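Local coordinates for Abbfa_003403 (Acinetobacter baumannii, PDB 4ZXH), which is a four-domain nonribosomal peptide synthetase, with condensation, adenylation, carrier and thioesterase domains in one chain, that probably assembles and releases a peptide product, at residues S1076-C1079 against Y1080-L1083. Sequence-based numbering, arbitrary orientation.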
ATOM      1  N   SER A1076      20.522 -34.289   0.079  1.00 27.95           N
ATOM      2  CA  SER A1076      20.489 -32.856   0.318  1.00 26.43           C
ATOM      3  C   SER A1076      21.617 -32.362   1.232  1.00 29.73           C
ATOM      4  O   SER A1076      22.273 -33.152   1.899  1.00 33.64           O
ATOM      5  CB  SER A1076      19.137 -32.497   0.908  1.00 22.41           C
ATOM      6  OG  SER A1076      19.192 -31.284   1.583  1.00 24.78           O
ATOM      7  N   THR A1077      21.832 -31.049   1.263  1.00 29.54           N
ATOM      8  CA  THR A1077      22.914 -30.474   2.044  1.00 21.93           C
ATOM      9  C   THR A1077      22.438 -29.834   3.338  1.00 28.98           C
ATOM     10  O   THR A1077      23.250 -29.276   4.078  1.00 34.25           O
ATOM     11  CB  THR A1077      23.663 -29.413   1.243  1.00 29.39           C
ATOM     12  OG1 THR A1077      22.741 -28.402   0.833  1.00 29.49           O
ATOM     13  CG2 THR A1077      24.312 -30.034  -0.006  1.00 34.10           C
ATOM     14  N   PHE A1078      21.133 -29.914   3.610  1.00 28.94           N
ATOM     15  CA  PHE A1078      20.527 -29.216   4.742  1.00 20.29           C
ATOM     16  C   PHE A1078      21.232 -29.441   6.091  1.00 28.46           C
ATOM     17  O   PHE A1078      21.342 -28.524   6.913  1.00 32.60           O
ATOM     18  CB  PHE A1078      19.060 -29.618   4.900  1.00 13.54           C
ATOM     19  CG  PHE A1078      18.447 -29.121   6.183  1.00 17.46           C
ATOM     20  CD1 PHE A1078      17.847 -27.868   6.238  1.00 15.29           C
ATOM     21  CD2 PHE A1078      18.515 -29.877   7.340  1.00 13.23           C
ATOM     22  CE1 PHE A1078      17.311 -27.368   7.423  1.00 18.86           C
ATOM     23  CE2 PHE A1078      17.977 -29.382   8.553  1.00 29.18           C
ATOM     24  CZ  PHE A1078      17.375 -28.130   8.588  1.00 24.75           C
ATOM     25  N   CYS A1079      21.657 -30.675   6.330  1.00 24.75           N
ATOM     26  CA  CYS A1079      22.296 -31.067   7.592  1.00 13.40           C
ATOM     27  C   CYS A1079      23.652 -30.407   7.867  1.00 16.25           C
ATOM     28  O   CYS A1079      24.176 -30.578   8.970  1.00 27.17           O
ATOM     29  CB  CYS A1079      22.492 -32.587   7.608  1.00 14.97           C
ATOM     30  SG  CYS A1079      23.586 -33.158   6.186  1.00 34.47           S
ATOM     31  N   TYR A1080      24.242 -29.712   6.873  1.00 14.19           N
ATOM     32  CA  TYR A1080      25.551 -29.042   7.035  1.00 14.86           C
ATOM     33  C   TYR A1080      25.405 -27.556   7.338  1.00 16.69           C
ATOM     34  O   TYR A1080      26.379 -26.914   7.710  1.00 28.94           O
ATOM     35  CB  TYR A1080      26.439 -29.219   5.781  1.00 15.44           C
ATOM     36  CG  TYR A1080      26.672 -30.663   5.468  1.00 19.62           C
ATOM     37  CD1 TYR A1080      27.295 -31.490   6.395  1.00 25.06           C
ATOM     38  CD2 TYR A1080      26.224 -31.228   4.279  1.00 26.86           C
ATOM     39  CE1 TYR A1080      27.480 -32.825   6.157  1.00 15.65           C
ATOM     40  CE2 TYR A1080      26.417 -32.579   4.024  1.00 26.25           C
ATOM     41  CZ  TYR A1080      27.040 -33.369   4.978  1.00 20.96           C
ATOM     42  OH  TYR A1080      27.231 -34.711   4.765  1.00 24.16           O
ATOM     43  N   MET A1081      24.206 -26.993   7.167  1.00 17.66           N
ATOM     44  CA  MET A1081      24.027 -25.575   7.452  1.00 20.11           C
ATOM     45  C   MET A1081      24.380 -25.250   8.901  1.00 18.03           C
ATOM     46  O   MET A1081      25.235 -24.413   9.154  1.00 25.73           O
ATOM     47  CB  MET A1081      22.611 -25.115   7.153  1.00 15.01           C
ATOM     48  CG  MET A1081      22.167 -25.398   5.746  1.00 14.92           C
ATOM     49  SD  MET A1081      20.510 -24.726   5.403  1.00 29.87           S
ATOM     50  CE  MET A1081      21.012 -23.047   4.992  1.00 25.41           C
ATOM     51  N   GLU A1082      23.756 -25.923   9.853  1.00 24.93           N
ATOM     52  CA  GLU A1082      24.002 -25.570  11.244  1.00 25.20           C
ATOM     53  C   GLU A1082      25.480 -25.809  11.586  1.00 29.66           C
ATOM     54  O   GLU A1082      26.100 -24.972  12.248  1.00 31.04           O
ATOM     55  CB  GLU A1082      23.070 -26.339  12.185  1.00 15.41           C
ATOM     56  CG  GLU A1082      23.225 -25.991  13.656  1.00 16.18           C
ATOM     57  CD  GLU A1082      22.886 -24.507  14.013  1.00 39.30           C
ATOM     58  OE1 GLU A1082      21.959 -23.894  13.432  1.00 29.66           O
ATOM     59  OE2 GLU A1082      23.569 -23.944  14.890  1.00 37.09           O
ATOM     60  N   LEU A1083      26.052 -26.912  11.097  1.00 28.16           N
ATOM     61  CA  LEU A1083      27.478 -27.187  11.297  1.00 16.79           C
ATOM     62  C   LEU A1083      28.362 -26.048  10.790  1.00 23.89           C
ATOM     63  O   LEU A1083      29.334 -25.663  11.450  1.00 24.78           O
ATOM     64  CB  LEU A1083      27.887 -28.480  10.602  1.00 16.52           C
ATOM     65  CG  LEU A1083      29.389 -28.779  10.557  1.00 23.93           C
ATOM     66  CD1 LEU A1083      29.939 -29.211  11.921  1.00 18.15           C
ATOM     67  CD2 LEU A1083      29.691 -29.808   9.481  1.00 17.36           C
TER
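With chi1 at 60°, the sulfur of Cys1079 lies between its own backbone N and carbonyl carbon, and Tyr1080 (chi1 -58°) swings its ring beneath that sulfur by setting CG opposite its carbonyl carbon. SG consequently sits over the centre of one face of the phenol ring, 3.6 Å from CE2 of Tyr1080, and nearly on the ring normal, a sulfur-aromatic contact between neighbours in sequence. The carbonyl oxygen of Thr1077 approaches the same ring obliquely, its O lying 3.6 Å from CD2 of Tyr1080.

Two successive i to i+3 backbone hydrogen bonds carry the chain round this turn into helix 1081-1086: Tyr1080 N donates to Thr1077 O over 3.0 Å, while Met1081 N reaches Phe1078 O at 3.3 Å. Just upstream, Ser1076 OG accepts from Phe1078 N at 3.1 Å, forming an ST turn. The bend in the Met1081 chain at its last torsion accompanies a looser Met-aromatic contact, in which SD lies 4.2 Å from CD1 of Phe1078 and stands obliquely to the ring. Phe1078 and Met1081 also touch Ile980 and Thr984, respectively, on helix 977-990, and the ring of Phe1078 meets that of Tyr1194.

The hydroxyl of the buried Tyr1080 is tied to the central sheet of the thioesterase domain through hydrogen bonds with Phe1070 O and Trp1136 N, beside the probable nucleophile elbow around Cys1137. The phenol is thus held at its polar end by two backbone groups and met on one face by a polarisable sulfur, which should limit how far the ring can shift or tilt.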